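Local coordinates for protein cytochrome P450 268A2 Cyp268A2 (Mycobacterium marinum, PDB 6BLD) that belongs to the haem-thiolate cytochrome P450 family and holds a haem together with a long, largely apolar ligand in a buried pocket, at residues H182-L187 with N208-L212. Sequence-based numbering, arbitrary orientation.
Sequences HAADAL and NQMYL. With DXJ ((3E,5E)-6,10-dimethylundeca-3,5,9-trien-2-one), chain C.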
loop_
_atom_site.group_PDB
_atom_site.type_symbol
_atom_site.label_atom_id
_atom_site.label_comp_id
_atom_site.label_asym_id
_atom_site.label_seq_id
_atom_site.Cartn_x
_atom_site.Cartn_y
_atom_site.Cartn_z
ATOM N N HIS A 182 -12.100 7.080 -5.472
ATOM C CA HIS A 182 -12.885 5.880 -5.742
ATOM C C HIS A 182 -12.214 5.008 -6.797
ATOM O O HIS A 182 -12.204 3.778 -6.677
ATOM C CB HIS A 182 -14.297 6.267 -6.180
ATOM C CG HIS A 182 -15.107 5.120 -6.696
ATOM N ND1 HIS A 182 -15.164 4.790 -8.034
ATOM C CD2 HIS A 182 -15.898 4.227 -6.055
ATOM C CE1 HIS A 182 -15.954 3.743 -8.194
ATOM N NE2 HIS A 182 -16.411 3.381 -7.009
ATOM N N ALA A 183 -11.648 5.630 -7.834
ATOM C CA ALA A 183 -10.983 4.863 -8.884
ATOM C C ALA A 183 -9.695 4.228 -8.374
ATOM O O ALA A 183 -9.347 3.111 -8.774
ATOM C CB ALA A 183 -10.701 5.758 -10.091
ATOM N N ALA A 184 -8.972 4.926 -7.494
ATOM C CA ALA A 184 -7.765 4.347 -6.913
ATOM C C ALA A 184 -8.099 3.141 -6.044
ATOM O O ALA A 184 -7.389 2.129 -6.077
ATOM C CB ALA A 184 -7.013 5.403 -6.102
ATOM N N ASP A 185 -9.179 3.231 -5.263
ATOM C CA ASP A 185 -9.599 2.109 -4.432
ATOM C C ASP A 185 -10.080 0.932 -5.273
ATOM O O ASP A 185 -9.936 -0.225 -4.857
ATOM C CB ASP A 185 -10.696 2.566 -3.468
ATOM C CG ASP A 185 -11.207 1.444 -2.587
ATOM O OD1 ASP A 185 -10.475 1.029 -1.665
ATOM O OD2 ASP A 185 -12.345 0.982 -2.815
ATOM N N ALA A 186 -10.644 1.201 -6.454
ATOM C CA ALA A 186 -11.118 0.125 -7.320
ATOM C C ALA A 186 -9.979 -0.744 -7.837
ATOM O O ALA A 186 -10.153 -1.956 -8.005
ATOM C CB ALA A 186 -11.895 0.711 -8.500
ATOM N N LEU A 187 -8.811 -0.149 -8.094
ATOM C CA LEU A 187 -7.724 -0.861 -8.753
ATOM C C LEU A 187 -7.069 -1.912 -7.867
ATOM O O LEU A 187 -6.237 -2.679 -8.361
ATOM C CB LEU A 187 -6.671 0.136 -9.241
ATOM C CG LEU A 187 -7.182 1.101 -10.312
ATOM C CD1 LEU A 187 -6.068 1.997 -10.827
ATOM C CD2 LEU A 187 -7.826 0.329 -11.452
ATOM N N ASN A 208 -11.886 2.256 -14.413
ATOM C CA ASN A 208 -11.293 3.152 -13.427
ATOM C C ASN A 208 -9.899 3.603 -13.842
ATOM O O ASN A 208 -9.512 4.743 -13.560
ATOM C CB ASN A 208 -11.264 2.473 -12.062
ATOM C CG ASN A 208 -12.645 2.335 -11.467
ATOM O OD1 ASN A 208 -13.132 3.241 -10.791
ATOM N ND2 ASN A 208 -13.297 1.209 -11.733
ATOM N N GLN A 209 -9.137 2.732 -14.507
ATOM C CA GLN A 209 -7.865 3.163 -15.075
ATOM C C GLN A 209 -8.081 4.209 -16.160
ATOM O O GLN A 209 -7.327 5.184 -16.254
ATOM C CB GLN A 209 -7.107 1.962 -15.637
ATOM C CG GLN A 209 -6.266 1.226 -14.618
ATOM C CD GLN A 209 -5.307 0.250 -15.264
ATOM O OE1 GLN A 209 -5.197 0.193 -16.490
ATOM N NE2 GLN A 209 -4.607 -0.526 -14.445
ATOM N N MET A 210 -9.113 4.022 -16.987
ATOM C CA MET A 210 -9.388 4.975 -18.057
ATOM C C MET A 210 -9.701 6.356 -17.499
ATOM O O MET A 210 -9.219 7.367 -18.023
ATOM C CB MET A 210 -10.543 4.469 -18.920
ATOM C CG MET A 210 -10.815 5.308 -20.151
ATOM S SD MET A 210 -12.222 4.691 -21.087
ATOM C CE MET A 210 -13.533 5.734 -20.451
ATOM N N TYR A 211 -10.500 6.421 -16.429
ATOM C CA TYR A 211 -10.832 7.715 -15.842
ATOM C C TYR A 211 -9.592 8.403 -15.285
ATOM O O TYR A 211 -9.397 9.606 -15.492
ATOM C CB TYR A 211 -11.885 7.552 -14.747
ATOM C CG TYR A 211 -12.054 8.799 -13.908
ATOM C CD1 TYR A 211 -12.729 9.905 -14.407
ATOM C CD2 TYR A 211 -11.519 8.879 -12.629
ATOM C CE1 TYR A 211 -12.878 11.052 -13.653
ATOM C CE2 TYR A 211 -11.663 10.025 -11.866
ATOM C CZ TYR A 211 -12.344 11.107 -12.385
ATOM O OH TYR A 211 -12.493 12.248 -11.635
ATOM N N LEU A 212 -8.744 7.656 -14.572
ATOM C CA LEU A 212 -7.523 8.241 -14.028
ATOM C C LEU A 212 -6.606 8.752 -15.133
ATOM O O LEU A 212 -5.931 9.774 -14.957
ATOM C CB LEU A 212 -6.794 7.219 -13.156
ATOM C CG LEU A 212 -7.499 6.848 -11.848
ATOM C CD1 LEU A 212 -6.781 5.703 -11.150
ATOM C CD2 LEU A 212 -7.602 8.060 -10.935
HETATM C C10 DXJ C . -2.383 -1.126 -9.678
HETATM C C13 DXJ C . -5.026 -3.322 -11.368
HETATM C C01 DXJ C . 2.513 0.655 -2.878
HETATM C C02 DXJ C . 1.295 0.500 -3.784
HETATM C C03 DXJ C . 1.419 0.691 -5.082
HETATM C C04 DXJ C . -0.058 0.122 -3.183
HETATM C C05 DXJ C . 0.216 0.541 -6.012
HETATM C C06 DXJ C . 0.535 -0.313 -7.237
HETATM C C07 DXJ C . -0.523 -0.205 -8.334
HETATM C C08 DXJ C . -1.324 -1.222 -8.581
HETATM C C09 DXJ C . -0.643 1.081 -9.147
HETATM C C11 DXJ C . -3.001 -2.219 -10.078
HETATM C C12 DXJ C . -4.063 -2.154 -11.174
HETATM O O14 DXJ C . -4.139 -1.198 -11.872
#
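A polar carboxamide, that of N208, is driven into a joint lined largely by alanine and leucine without a hydrogen bond across it. Its OD1 lies 3.3 Å from A183 CA and 3.6 Å from A183 CB, its CG 3.5 Å from A186 CB; ND2 instead turns back to the carbonyl of V204, one turn earlier in its own helix. Because A183 and A186 both point their small methyls at helix 201-225, the carboxamide can lie against the helix surface, and A183 and N208 bring their CA atoms to 4.9 Å. The short segments run roughly antiparallel, at 139°, with axes 9.1 Å apart. L212 and Y211 also pack on the A183 methyl: A183 CB meets L212 CG at 3.8 Å and the edge of the Y211 ring, at CD2, at 4.1 Å, while the Y211 hydroxyl is hydrogen-bonded to D176. L187 touches L212 (CD1 to CD1, 3.8 Å) and Q209 (CD2 to CG, 3.6 Å), and also packs on V255 and V259 of the long helix 247-278. By their order in the P450 fold the two helices correspond to F and G, which roof the distal pocket above the haem. Here they meet (3E,5E)-6,10-dimethylundeca-3,5,9-trien-2-one: Q209 NE2 donates a hydrogen bond to its O14 (2.7 Å), and L187 O lies 3.3 Å from its C13. Van der Waals packing thus joins the segments, partly through the N208 carboxamide on alanine, while their polar side chains bond elsewhere, Q209 NE2 to both the ligand's ketone and L95 O.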